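PDB 4HZD: CysE, serine acetyltransferase from Brucella abortus, which transfers an acetyl group from acetyl-coenzyme A to L-serine, giving O-acetylserine for cysteine biosynthesis. Local coordinates for residues Gln223-Lys229 with Ser239-Thr245; Ser162-His168 with Asp182-His188; Phe40-Thr44 with Met56-Ala60. All coordinates share one frame. Residue numbers count along the deposited sequence, not the author numbering.

Contact 1. Residues Gln223-Lys229 with Ser239-Thr245. With COA (coenzyme A), chain C.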
loop_
_atom_site.group_PDB
_atom_site.type_symbol
_atom_site.label_atom_id
_atom_site.label_comp_id
_atom_site.label_asym_id
_atom_site.label_seq_id
_atom_site.Cartn_x
_atom_site.Cartn_y
_atom_site.Cartn_z
ATOM N N GLN A 223 -29.825 22.492 -26.421
ATOM C CA GLN A 223 -29.337 21.499 -27.352
ATOM C C GLN A 223 -28.165 22.039 -28.163
ATOM O O GLN A 223 -28.201 23.195 -28.605
ATOM C CB GLN A 223 -30.482 21.109 -28.294
ATOM C CG GLN A 223 -30.160 19.975 -29.256
ATOM C CD GLN A 223 -31.335 19.633 -30.168
ATOM O OE1 GLN A 223 -32.063 18.666 -29.932
ATOM N NE2 GLN A 223 -31.539 20.449 -31.200
ATOM N N VAL A 224 -27.119 21.226 -28.343
ATOM C CA VAL A 224 -26.096 21.509 -29.354
ATOM C C VAL A 224 -26.414 20.609 -30.538
ATOM O O VAL A 224 -26.364 19.377 -30.443
ATOM C CB VAL A 224 -24.644 21.338 -28.846
ATOM C CG1 VAL A 224 -23.649 21.680 -29.949
ATOM C CG2 VAL A 224 -24.406 22.232 -27.634
ATOM N N GLY A 225 -26.808 21.229 -31.652
ATOM C CA GLY A 225 -27.242 20.469 -32.816
ATOM C C GLY A 225 -26.160 19.611 -33.443
ATOM O O GLY A 225 -24.961 19.837 -33.270
ATOM N N GLN A 226 -26.609 18.623 -34.201
ATOM C CA GLN A 226 -25.751 17.670 -34.830
ATOM C C GLN A 226 -24.620 18.292 -35.660
ATOM O O GLN A 226 -24.838 19.264 -36.380
ATOM C CB GLN A 226 -26.615 16.747 -35.690
ATOM C CG GLN A 226 -25.894 15.505 -36.152
ATOM C CD GLN A 226 -26.827 14.446 -36.681
ATOM O OE1 GLN A 226 -27.999 14.711 -36.955
ATOM N NE2 GLN A 226 -26.312 13.223 -36.820
ATOM N N CYS A 227 -23.416 17.721 -35.534
ATOM C CA CYS A 227 -22.220 18.119 -36.305
ATOM C C CYS A 227 -21.659 19.493 -35.990
ATOM O O CYS A 227 -20.689 19.914 -36.602
ATOM C CB CYS A 227 -22.468 18.004 -37.801
ATOM S SG CYS A 227 -23.009 16.353 -38.246
ATOM N N SER A 228 -22.264 20.193 -35.041
ATOM C CA SER A 228 -21.781 21.520 -34.669
ATOM C C SER A 228 -20.521 21.462 -33.849
ATOM O O SER A 228 -20.202 20.413 -33.247
ATOM C CB SER A 228 -22.882 22.297 -33.962
ATOM O OG SER A 228 -23.956 22.455 -34.887
ATOM N N LYS A 229 -19.805 22.588 -33.842
ATOM C CA LYS A 229 -18.543 22.736 -33.131
ATOM C C LYS A 229 -18.547 23.932 -32.175
ATOM O O LYS A 229 -18.984 25.034 -32.526
ATOM C CB LYS A 229 -17.369 22.845 -34.102
ATOM C CG LYS A 229 -17.159 21.638 -35.008
ATOM C CD LYS A 229 -16.190 21.987 -36.133
ATOM C CE LYS A 229 -15.816 20.769 -36.982
ATOM N NZ LYS A 229 -16.932 19.779 -37.061
ATOM N N SER A 239 -29.627 27.236 -27.364
ATOM C CA SER A 239 -29.490 26.055 -28.226
ATOM C C SER A 239 -28.722 26.373 -29.513
ATOM O O SER A 239 -28.862 27.453 -30.077
ATOM C CB SER A 239 -30.838 25.421 -28.560
ATOM O OG SER A 239 -31.442 24.809 -27.417
ATOM N N VAL A 240 -27.874 25.450 -29.955
ATOM C CA VAL A 240 -27.057 25.665 -31.144
ATOM C C VAL A 240 -27.632 24.802 -32.276
ATOM O O VAL A 240 -27.809 23.611 -32.090
ATOM C CB VAL A 240 -25.575 25.318 -30.876
ATOM C CG1 VAL A 240 -24.753 25.428 -32.147
ATOM C CG2 VAL A 240 -24.984 26.212 -29.774
ATOM N N PRO A 241 -27.957 25.407 -33.445
ATOM C CA PRO A 241 -28.495 24.619 -34.583
ATOM C C PRO A 241 -27.463 23.641 -35.145
ATOM O O PRO A 241 -26.278 23.749 -34.821
ATOM C CB PRO A 241 -28.831 25.685 -35.641
ATOM C CG PRO A 241 -28.101 26.924 -35.214
ATOM C CD PRO A 241 -27.927 26.858 -33.730
ATOM N N HIS A 242 -27.892 22.702 -35.987
ATOM C CA HIS A 242 -26.944 21.758 -36.550
ATOM C C HIS A 242 -25.981 22.450 -37.478
ATOM O O HIS A 242 -26.258 23.544 -37.966
ATOM C CB HIS A 242 -27.668 20.586 -37.237
ATOM C CG HIS A 242 -28.534 21.011 -38.396
ATOM N ND1 HIS A 242 -28.104 20.966 -39.668
ATOM C CD2 HIS A 242 -29.815 21.564 -38.427
ATOM C CE1 HIS A 242 -29.074 21.432 -40.487
ATOM N NE2 HIS A 242 -30.120 21.794 -39.725
ATOM N N ASN A 243 -24.817 21.835 -37.680
ATOM C CA ASN A 243 -23.876 22.223 -38.731
ATOM C C ASN A 243 -23.364 23.673 -38.702
ATOM O O ASN A 243 -23.159 24.285 -39.754
ATOM C CB ASN A 243 -24.453 21.857 -40.107
ATOM C CG ASN A 243 -24.470 20.359 -40.336
ATOM O OD1 ASN A 243 -25.494 19.702 -40.143
ATOM N ND2 ASN A 243 -23.327 19.807 -40.696
ATOM N N VAL A 244 -23.152 24.212 -37.500
ATOM C CA VAL A 244 -22.472 25.512 -37.345
ATOM C C VAL A 244 -21.276 25.480 -36.366
ATOM O O VAL A 244 -21.180 24.580 -35.505
ATOM C CB VAL A 244 -23.458 26.637 -36.909
ATOM C CG1 VAL A 244 -24.571 26.813 -37.942
ATOM C CG2 VAL A 244 -24.074 26.342 -35.551
ATOM N N THR A 245 -20.367 26.445 -36.495
ATOM C CA THR A 245 -19.393 26.685 -35.432
ATOM C C THR A 245 -19.805 27.892 -34.618
ATOM O O THR A 245 -20.191 28.916 -35.191
ATOM C CB THR A 245 -17.963 26.855 -35.949
ATOM O OG1 THR A 245 -17.640 25.767 -36.818
ATOM C CG2 THR A 245 -16.975 26.879 -34.787
HETATM N N1A COA C . -12.957 32.257 -29.425
HETATM C C2A COA C . -13.394 33.412 -29.973
HETATM N N3A COA C . -13.480 33.612 -31.306
HETATM C C4A COA C . -13.099 32.639 -32.182
HETATM C C5A COA C . -12.595 31.356 -31.663
HETATM C C6A COA C . -12.545 31.209 -30.182
HETATM N N6A COA C . -12.103 30.067 -29.594
HETATM N N7A COA C . -12.304 30.602 -32.748
HETATM C C8A COA C . -12.595 31.330 -33.860
HETATM N N9A COA C . -13.065 32.544 -33.513
HETATM C C1B COA C . -13.493 33.653 -34.408
HETATM C C2B COA C . -12.316 34.293 -35.130
HETATM O O2B COA C . -11.676 35.273 -34.310
HETATM C C3B COA C . -12.986 34.901 -36.347
HETATM O O3B COA C . -13.470 36.226 -36.046
HETATM P P3B COA C . -13.291 37.480 -37.063
HETATM O O7A COA C . -13.800 36.913 -38.375
HETATM O O8A COA C . -11.809 37.799 -37.036
HETATM O O9A COA C . -14.135 38.592 -36.466
HETATM C C4B COA C . -14.150 33.947 -36.637
HETATM O O4B COA C . -14.405 33.223 -35.424
HETATM C C5B COA C . -13.831 32.951 -37.750
HETATM O O5B COA C . -12.728 32.131 -37.352
HETATM P P1A COA C . -12.359 30.744 -38.093
HETATM O O1A COA C . -11.057 30.257 -37.491
HETATM O O2A COA C . -12.468 30.960 -39.590
HETATM O O3A COA C . -13.576 29.772 -37.629
HETATM P P2A COA C . -13.478 28.159 -37.500
HETATM O O4A COA C . -12.528 27.666 -38.564
HETATM O O5A COA C . -14.879 27.586 -37.439
HETATM O O6A COA C . -12.782 27.951 -36.048
HETATM C CBP COA C . -12.754 26.456 -34.068
HETATM C CCP COA C . -12.396 26.661 -35.544
HETATM C CDP COA C . -13.560 27.643 -33.560
HETATM C CEP COA C . -13.613 25.190 -33.988
HETATM C CAP COA C . -11.434 26.300 -33.262
HETATM O OAP COA C . -10.548 27.428 -33.445
HETATM C C9P COA C . -11.608 26.069 -31.772
HETATM O O9P COA C . -11.426 26.976 -30.960
HETATM N N8P COA C . -11.959 24.830 -31.422
HETATM C C7P COA C . -11.481 24.159 -30.233
HETATM C C6P COA C . -10.168 23.412 -30.455
HETATM C C5P COA C . -9.544 23.082 -29.116
HETATM O O5P COA C . -10.170 23.266 -28.081
HETATM N N4P COA C . -8.293 22.589 -29.172
HETATM C C3P COA C . -7.406 22.364 -28.042
HETATM C C2P COA C . -6.271 21.412 -28.412
HETATM S S1P COA C . -5.501 20.790 -26.900
#
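This is a mainly backbone contact, helped by two serine hydroxyls, between two successive coils of the left-handed beta-helix, 223-229 and 239-245, close to the C-terminal end of the domain. At one end V240 N donates to Q223 O (2.6 Å) and G225 N to V240 O (2.6 Å), while S239 OG takes the hydrogen of Q223 N at 3.0 Å. The coil then turns a corner: G225 to S228 form a type II beta turn, closed by S228 N to G225 O at 3.2 Å. G225 has its CA 3.9 Å from P241 C, and a CB there would clash with the P241-H242 backbone, so glycine suits the tight fit. Across the corner N243 N reaches Q226 O at 2.9 Å. S228 OG works both ways, donating to P241 O at 2.7 Å and accepting from V244 N at 3.2 Å. Beyond the turn the strands run parallel: K229 N bonds V244 O at 2.9 Å, and K229 and T245 lie on the same face. T245 OG1 makes a weak hydrogen bond of 3.4 Å to O5A, a pyrophosphate oxygen of coenzyme A. C227 is tied to C259 by a disulfide, and N243 ND2 bonds T257 O. Strand 252-256 runs antiparallel beside 244-247, its I253 touching P241 and V244, whereas 223-229 is hydrogen-bonded on its other side to the coil holding K205, R207 and L211.

Contact 2. Residues Ser162-His168 with Asp182-His188. With COA (coenzyme A), chain C.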
loop_
_atom_site.group_PDB
_atom_site.type_symbol
_atom_site.label_atom_id
_atom_site.label_comp_id
_atom_site.label_asym_id
_atom_site.label_seq_id
_atom_site.Cartn_x
_atom_site.Cartn_y
_atom_site.Cartn_z
ATOM N N SER A 162 -21.808 6.149 -27.499
ATOM C CA SER A 162 -20.575 5.457 -27.847
ATOM C C SER A 162 -19.741 6.265 -28.830
ATOM O O SER A 162 -20.188 7.320 -29.337
ATOM C CB SER A 162 -20.901 4.099 -28.444
ATOM O OG SER A 162 -21.553 4.300 -29.665
ATOM N N GLY A 163 -18.532 5.768 -29.121
ATOM C CA GLY A 163 -17.571 6.543 -29.900
ATOM C C GLY A 163 -17.332 7.925 -29.298
ATOM O O GLY A 163 -17.213 8.936 -30.005
ATOM N N LEU A 164 -17.307 7.986 -27.976
ATOM C CA LEU A 164 -16.996 9.252 -27.300
ATOM C C LEU A 164 -15.494 9.414 -27.130
ATOM O O LEU A 164 -14.819 8.497 -26.667
ATOM C CB LEU A 164 -17.696 9.294 -25.953
ATOM C CG LEU A 164 -17.502 10.528 -25.051
ATOM C CD1 LEU A 164 -17.981 11.812 -25.739
ATOM C CD2 LEU A 164 -18.271 10.278 -23.753
ATOM N N PHE A 165 -14.983 10.566 -27.546
ATOM C CA PHE A 165 -13.601 10.939 -27.341
ATOM C C PHE A 165 -13.479 12.084 -26.322
ATOM O O PHE A 165 -13.967 13.207 -26.562
ATOM C CB PHE A 165 -12.988 11.271 -28.696
ATOM C CG PHE A 165 -11.556 11.731 -28.637
ATOM C CD1 PHE A 165 -10.639 11.126 -27.779
ATOM C CD2 PHE A 165 -11.113 12.719 -29.498
ATOM C CE1 PHE A 165 -9.314 11.546 -27.752
ATOM C CE2 PHE A 165 -9.788 13.161 -29.478
ATOM C CZ PHE A 165 -8.891 12.573 -28.609
ATOM N N LEU A 166 -12.858 11.774 -25.175
ATOM C CA LEU A 166 -12.653 12.712 -24.070
ATOM C C LEU A 166 -11.176 13.072 -24.038
ATOM O O LEU A 166 -10.342 12.368 -23.419
ATOM C CB LEU A 166 -13.059 12.045 -22.750
ATOM C CG LEU A 166 -14.080 12.725 -21.865
ATOM C CD1 LEU A 166 -15.369 13.049 -22.636
ATOM C CD2 LEU A 166 -14.385 11.860 -20.621
ATOM N N ASP A 167 -10.835 14.130 -24.753
ATOM C CA ASP A 167 -9.443 14.372 -25.086
ATOM C C ASP A 167 -8.846 15.189 -23.960
ATOM O O ASP A 167 -9.356 16.262 -23.656
ATOM C CB ASP A 167 -9.366 15.126 -26.441
ATOM C CG ASP A 167 -7.905 15.367 -26.931
ATOM O OD1 ASP A 167 -6.954 14.727 -26.431
ATOM O OD2 ASP A 167 -7.723 16.208 -27.836
ATOM N N HIS A 168 -7.788 14.679 -23.315
ATOM C CA HIS A 168 -7.098 15.392 -22.175
ATOM C C HIS A 168 -7.894 15.313 -20.898
ATOM O O HIS A 168 -7.336 14.951 -19.874
ATOM C CB HIS A 168 -6.714 16.851 -22.513
ATOM C CG HIS A 168 -5.830 16.983 -23.726
ATOM N ND1 HIS A 168 -4.634 16.363 -23.828
ATOM C CD2 HIS A 168 -6.012 17.687 -24.934
ATOM C CE1 HIS A 168 -4.071 16.634 -25.039
ATOM N NE2 HIS A 168 -4.912 17.440 -25.715
ATOM N N ASP A 182 -23.912 9.648 -29.682
ATOM C CA ASP A 182 -22.707 9.054 -30.289
ATOM C C ASP A 182 -21.812 9.971 -31.058
ATOM O O ASP A 182 -22.228 11.036 -31.516
ATOM C CB ASP A 182 -23.056 7.872 -31.200
ATOM C CG ASP A 182 -23.960 6.895 -30.543
ATOM O OD1 ASP A 182 -24.016 6.874 -29.291
ATOM O OD2 ASP A 182 -24.627 6.143 -31.271
ATOM N N ASN A 183 -20.570 9.505 -31.241
ATOM C CA ASN A 183 -19.524 10.188 -31.991
ATOM C C ASN A 183 -19.267 11.659 -31.605
ATOM O O ASN A 183 -19.091 12.531 -32.466
ATOM C CB ASN A 183 -19.772 10.037 -33.498
ATOM C CG ASN A 183 -20.047 8.596 -33.888
ATOM O OD1 ASN A 183 -21.040 8.317 -34.540
ATOM N ND2 ASN A 183 -19.210 7.665 -33.411
ATOM N N VAL A 184 -19.245 11.925 -30.311
ATOM C CA VAL A 184 -18.895 13.264 -29.823
ATOM C C VAL A 184 -17.423 13.312 -29.388
ATOM O O VAL A 184 -16.883 12.306 -28.907
ATOM C CB VAL A 184 -19.861 13.659 -28.688
ATOM C CG1 VAL A 184 -19.493 14.991 -28.051
ATOM C CG2 VAL A 184 -21.268 13.742 -29.265
ATOM N N SER A 185 -16.775 14.452 -29.597
ATOM C CA SER A 185 -15.452 14.706 -29.020
ATOM C C SER A 185 -15.538 15.860 -28.045
ATOM O O SER A 185 -16.088 16.936 -28.369
ATOM C CB SER A 185 -14.405 15.006 -30.093
ATOM O OG SER A 185 -14.279 13.890 -30.958
ATOM N N ILE A 186 -15.020 15.644 -26.831
ATOM C CA ILE A 186 -15.058 16.658 -25.773
ATOM C C ILE A 186 -13.643 16.895 -25.212
ATOM O O ILE A 186 -12.925 15.949 -24.868
ATOM C CB ILE A 186 -16.033 16.277 -24.623
ATOM C CG1 ILE A 186 -17.438 15.901 -25.146
ATOM C CG2 ILE A 186 -16.126 17.394 -23.569
ATOM C CD1 ILE A 186 -18.419 15.525 -24.055
ATOM N N LEU A 187 -13.239 18.153 -25.109
ATOM C CA LEU A 187 -11.917 18.445 -24.563
ATOM C C LEU A 187 -11.917 18.703 -23.046
ATOM O O LEU A 187 -12.951 18.614 -22.424
ATOM C CB LEU A 187 -11.216 19.533 -25.409
ATOM C CG LEU A 187 -10.446 18.663 -26.442
ATOM C CD1 LEU A 187 -11.136 18.533 -27.789
ATOM C CD2 LEU A 187 -8.976 19.034 -26.546
ATOM N N HIS A 188 -10.751 18.960 -22.456
ATOM C CA HIS A 188 -10.636 19.337 -21.022
ATOM C C HIS A 188 -11.240 20.708 -20.762
ATOM O O HIS A 188 -11.374 21.536 -21.688
ATOM C CB HIS A 188 -9.173 19.409 -20.615
ATOM C CG HIS A 188 -8.363 20.333 -21.493
ATOM N ND1 HIS A 188 -8.096 20.044 -22.785
ATOM C CD2 HIS A 188 -7.779 21.578 -21.234
ATOM C CE1 HIS A 188 -7.361 21.036 -23.328
ATOM N NE2 HIS A 188 -7.178 21.987 -22.379
HETATM N N1A COA C . -12.957 32.257 -29.425
HETATM C C2A COA C . -13.394 33.412 -29.973
HETATM N N3A COA C . -13.480 33.612 -31.306
HETATM C C4A COA C . -13.099 32.639 -32.182
HETATM C C5A COA C . -12.595 31.356 -31.663
HETATM C C6A COA C . -12.545 31.209 -30.182
HETATM N N6A COA C . -12.103 30.067 -29.594
HETATM N N7A COA C . -12.304 30.602 -32.748
HETATM C C8A COA C . -12.595 31.330 -33.860
HETATM N N9A COA C . -13.065 32.544 -33.513
HETATM C C1B COA C . -13.493 33.653 -34.408
HETATM C C2B COA C . -12.316 34.293 -35.130
HETATM O O2B COA C . -11.676 35.273 -34.310
HETATM C C3B COA C . -12.986 34.901 -36.347
HETATM O O3B COA C . -13.470 36.226 -36.046
HETATM P P3B COA C . -13.291 37.480 -37.063
HETATM O O7A COA C . -13.800 36.913 -38.375
HETATM O O8A COA C . -11.809 37.799 -37.036
HETATM O O9A COA C . -14.135 38.592 -36.466
HETATM C C4B COA C . -14.150 33.947 -36.637
HETATM O O4B COA C . -14.405 33.223 -35.424
HETATM C C5B COA C . -13.831 32.951 -37.750
HETATM O O5B COA C . -12.728 32.131 -37.352
HETATM P P1A COA C . -12.359 30.744 -38.093
HETATM O O1A COA C . -11.057 30.257 -37.491
HETATM O O2A COA C . -12.468 30.960 -39.590
HETATM O O3A COA C . -13.576 29.772 -37.629
HETATM P P2A COA C . -13.478 28.159 -37.500
HETATM O O4A COA C . -12.528 27.666 -38.564
HETATM O O5A COA C . -14.879 27.586 -37.439
HETATM O O6A COA C . -12.782 27.951 -36.048
HETATM C CBP COA C . -12.754 26.456 -34.068
HETATM C CCP COA C . -12.396 26.661 -35.544
HETATM C CDP COA C . -13.560 27.643 -33.560
HETATM C CEP COA C . -13.613 25.190 -33.988
HETATM C CAP COA C . -11.434 26.300 -33.262
HETATM O OAP COA C . -10.548 27.428 -33.445
HETATM C C9P COA C . -11.608 26.069 -31.772
HETATM O O9P COA C . -11.426 26.976 -30.960
HETATM N N8P COA C . -11.959 24.830 -31.422
HETATM C C7P COA C . -11.481 24.159 -30.233
HETATM C C6P COA C . -10.168 23.412 -30.455
HETATM C C5P COA C . -9.544 23.082 -29.116
HETATM O O5P COA C . -10.170 23.266 -28.081
HETATM N N4P COA C . -8.293 22.589 -29.172
HETATM C C3P COA C . -7.406 22.364 -28.042
HETATM C C2P COA C . -6.271 21.412 -28.412
HETATM S S1P COA C . -5.501 20.790 -26.900
HETATM O O HOH W 1 -20.168 10.106 -28.047
#
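L164 lays its CD1 against the next coil, 4.0 Å from V184 CB and 4.1 Å from I186 CD1, with L166 CD1 3.8 Å from I186 CB. The parallel backbones, 12° apart end to end and in one-to-one register, are laced by N183 N to S162 O (2.9 Å), F165 N to V184 O (2.9 Å), I186 N to F165 O (2.7 Å) and D167 N to I186 O (2.8 Å). S162 N meets D182 OD1 at 2.9 Å, and a water bridges S162 O and V184 N. F165 and S185 share the face turned to helix 87-101, where S185 OG bonds R101. Farther on, H168 NE2 lies 3.6 Å from S1P, the thiol sulfur of coenzyme A, and L187 CD2 is 3.9 Å from it. H168 ND1 bonds D153 and H188 NE2 T191, both of the second subunit. Stacked parallel coils with aliphatic side chains inside typify the left-handed beta-helix of hexapeptide acyltransferases; a His-Asp pair at the thiol is consistent with the active site.

Contact 3. Residues Phe40-Thr44 with Met56-Ala60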
loop_
_atom_site.group_PDB
_atom_site.type_symbol
_atom_site.label_atom_id
_atom_site.label_comp_id
_atom_site.label_asym_id
_atom_site.label_seq_id
_atom_site.Cartn_x
_atom_site.Cartn_y
_atom_site.Cartn_z
ATOM N N PHE A 40 3.841 -4.524 -15.448
ATOM C CA PHE A 40 2.692 -3.692 -15.856
ATOM C C PHE A 40 1.972 -4.224 -17.091
ATOM O O PHE A 40 0.753 -4.404 -17.118
ATOM C CB PHE A 40 3.206 -2.266 -16.121
ATOM C CG PHE A 40 2.132 -1.287 -16.565
ATOM C CD1 PHE A 40 0.955 -1.122 -15.829
ATOM C CD2 PHE A 40 2.346 -0.467 -17.684
ATOM C CE1 PHE A 40 -0.007 -0.198 -16.263
ATOM C CE2 PHE A 40 1.411 0.467 -18.089
ATOM C CZ PHE A 40 0.233 0.612 -17.361
ATOM N N LEU A 41 2.740 -4.478 -18.126
ATOM C CA LEU A 41 2.176 -4.856 -19.396
ATOM C C LEU A 41 1.673 -6.284 -19.433
ATOM O O LEU A 41 0.706 -6.560 -20.140
ATOM C CB LEU A 41 3.174 -4.591 -20.500
ATOM C CG LEU A 41 3.541 -3.119 -20.705
ATOM C CD1 LEU A 41 4.820 -3.025 -21.516
ATOM C CD2 LEU A 41 2.389 -2.406 -21.412
ATOM N N TYR A 42 2.296 -7.204 -18.680
ATOM C CA TYR A 42 1.751 -8.575 -18.611
ATOM C C TYR A 42 0.503 -8.658 -17.763
ATOM O O TYR A 42 -0.465 -9.311 -18.137
ATOM C CB TYR A 42 2.815 -9.584 -18.105
ATOM C CG TYR A 42 3.605 -10.162 -19.278
ATOM C CD1 TYR A 42 4.466 -9.349 -20.005
ATOM C CD2 TYR A 42 3.447 -11.477 -19.684
ATOM C CE1 TYR A 42 5.165 -9.812 -21.089
ATOM C CE2 TYR A 42 4.170 -11.980 -20.777
ATOM C CZ TYR A 42 5.023 -11.137 -21.462
ATOM O OH TYR A 42 5.755 -11.525 -22.537
ATOM N N ALA A 43 0.522 -7.973 -16.609
ATOM C CA ALA A 43 -0.619 -8.053 -15.685
ATOM C C ALA A 43 -1.815 -7.316 -16.268
ATOM O O ALA A 43 -2.985 -7.672 -15.991
ATOM C CB ALA A 43 -0.253 -7.473 -14.341
ATOM N N THR A 44 -1.549 -6.274 -17.061
ATOM C CA THR A 44 -2.687 -5.543 -17.600
ATOM C C THR A 44 -3.175 -5.977 -18.990
ATOM O O THR A 44 -4.354 -5.854 -19.255
ATOM C CB THR A 44 -2.747 -3.991 -17.331
ATOM O OG1 THR A 44 -3.150 -3.227 -18.489
ATOM C CG2 THR A 44 -1.638 -3.420 -16.486
ATOM N N MET A 56 -11.024 -3.471 -17.924
ATOM C CA MET A 56 -11.519 -3.555 -16.517
ATOM C C MET A 56 -10.394 -3.573 -15.508
ATOM O O MET A 56 -10.469 -2.862 -14.486
ATOM C CB MET A 56 -12.423 -4.778 -16.304
ATOM C CG MET A 56 -13.668 -4.708 -17.158
ATOM S SD MET A 56 -14.843 -6.058 -16.980
ATOM C CE MET A 56 -13.762 -7.474 -16.927
ATOM N N HIS A 57 -9.351 -4.369 -15.788
ATOM C CA HIS A 57 -8.194 -4.426 -14.917
ATOM C C HIS A 57 -7.452 -3.100 -14.824
ATOM O O HIS A 57 -7.185 -2.622 -13.720
ATOM C CB HIS A 57 -7.238 -5.524 -15.337
ATOM C CG HIS A 57 -5.956 -5.542 -14.549
ATOM N ND1 HIS A 57 -5.745 -6.395 -13.534
ATOM C CD2 HIS A 57 -4.809 -4.796 -14.672
ATOM C CE1 HIS A 57 -4.517 -6.208 -13.028
ATOM N NE2 HIS A 57 -3.944 -5.222 -13.716
ATOM N N ARG A 58 -7.095 -2.505 -15.962
ATOM C CA ARG A 58 -6.459 -1.177 -15.947
ATOM C C ARG A 58 -7.244 -0.168 -15.116
ATOM O O ARG A 58 -6.678 0.520 -14.226
ATOM C CB ARG A 58 -6.299 -0.636 -17.365
ATOM C CG ARG A 58 -5.616 0.729 -17.403
ATOM C CD ARG A 58 -4.108 0.543 -17.240
ATOM N NE ARG A 58 -3.384 1.728 -16.789
ATOM C CZ ARG A 58 -2.947 1.918 -15.543
ATOM N NH1 ARG A 58 -3.238 1.042 -14.604
ATOM N NH2 ARG A 58 -2.244 3.009 -15.230
ATOM N N ILE A 59 -8.551 -0.097 -15.364
ATOM C CA ILE A 59 -9.354 0.920 -14.731
ATOM C C ILE A 59 -9.499 0.628 -13.239
ATOM O O ILE A 59 -9.382 1.543 -12.420
ATOM C CB ILE A 59 -10.728 1.097 -15.393
ATOM C CG1 ILE A 59 -10.556 1.608 -16.836
ATOM C CG2 ILE A 59 -11.502 2.148 -14.624
ATOM C CD1 ILE A 59 -11.852 1.663 -17.594
ATOM N N ALA A 60 -9.742 -0.644 -12.900
ATOM C CA ALA A 60 -9.804 -1.057 -11.513
ATOM C C ALA A 60 -8.539 -0.660 -10.722
ATOM O O ALA A 60 -8.667 -0.157 -9.600
ATOM C CB ALA A 60 -10.153 -2.548 -11.371
#
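Helices 40-44 and 56-60 are steeply inclined, their N-to-C directions 119° apart and their short axes no closer than 10.3 Å. The nearest CA atoms, those of T44 and R58, are 6.0 Å apart, and the two helices meet mostly through side chains, with one backbone carbonyl, that of A43, taking part. A wider, pi-type turn loosens the first helix at 42-44, near its C-terminal end. T44 points its CB toward the other helix and puts it 3.5 Å from H57 CD2. The imidazole of H57 also lies with one face over the A43 carbonyl, A43 O standing 3.5 Å from H57 NE2; the angle is poor for a hydrogen bond, and that oxygen is instead bonded to Q48 and to Q75 of the third subunit. Both helices belong to the alpha-helical N-terminal domain of serine acetyltransferase, a region through which trimers of this family pair into hexamers, and this crystal assembly likewise holds six chains. The second cluster, F40 with R58, also faces the second subunit. The edge of the phenyl ring meets the flat face of the guanidinium, F40 CE1 being 3.7 Å from R58 CZ. R58 NH1 forms a salt bridge to D67 of the second subunit and R58 NE bonds the L113 carbonyl of the same chain, while F40 makes an edge-to-face pair with Y141 of the second subunit.

The three contacts follow one another along the chain, contact 3 first, then contact 2, then contact 1. Contacts 1 and 2 join coils of the same beta-helix sheet, their centres 15 Å apart and their nearest atoms about 7 Å, and one coenzyme A spans them: its thiol end lies at contact 2, its pyrophosphate at contact 1. A214 N and A232 O also hydrogen-bond the cofactor, as does K197 of the second subunit. Contact 3 sits in the helical domain, its centre 23 Å from that of contact 2 and 38 Å from that of contact 1, away from this cofactor. Contacts 2 and 3 both touch the second subunit, at different places.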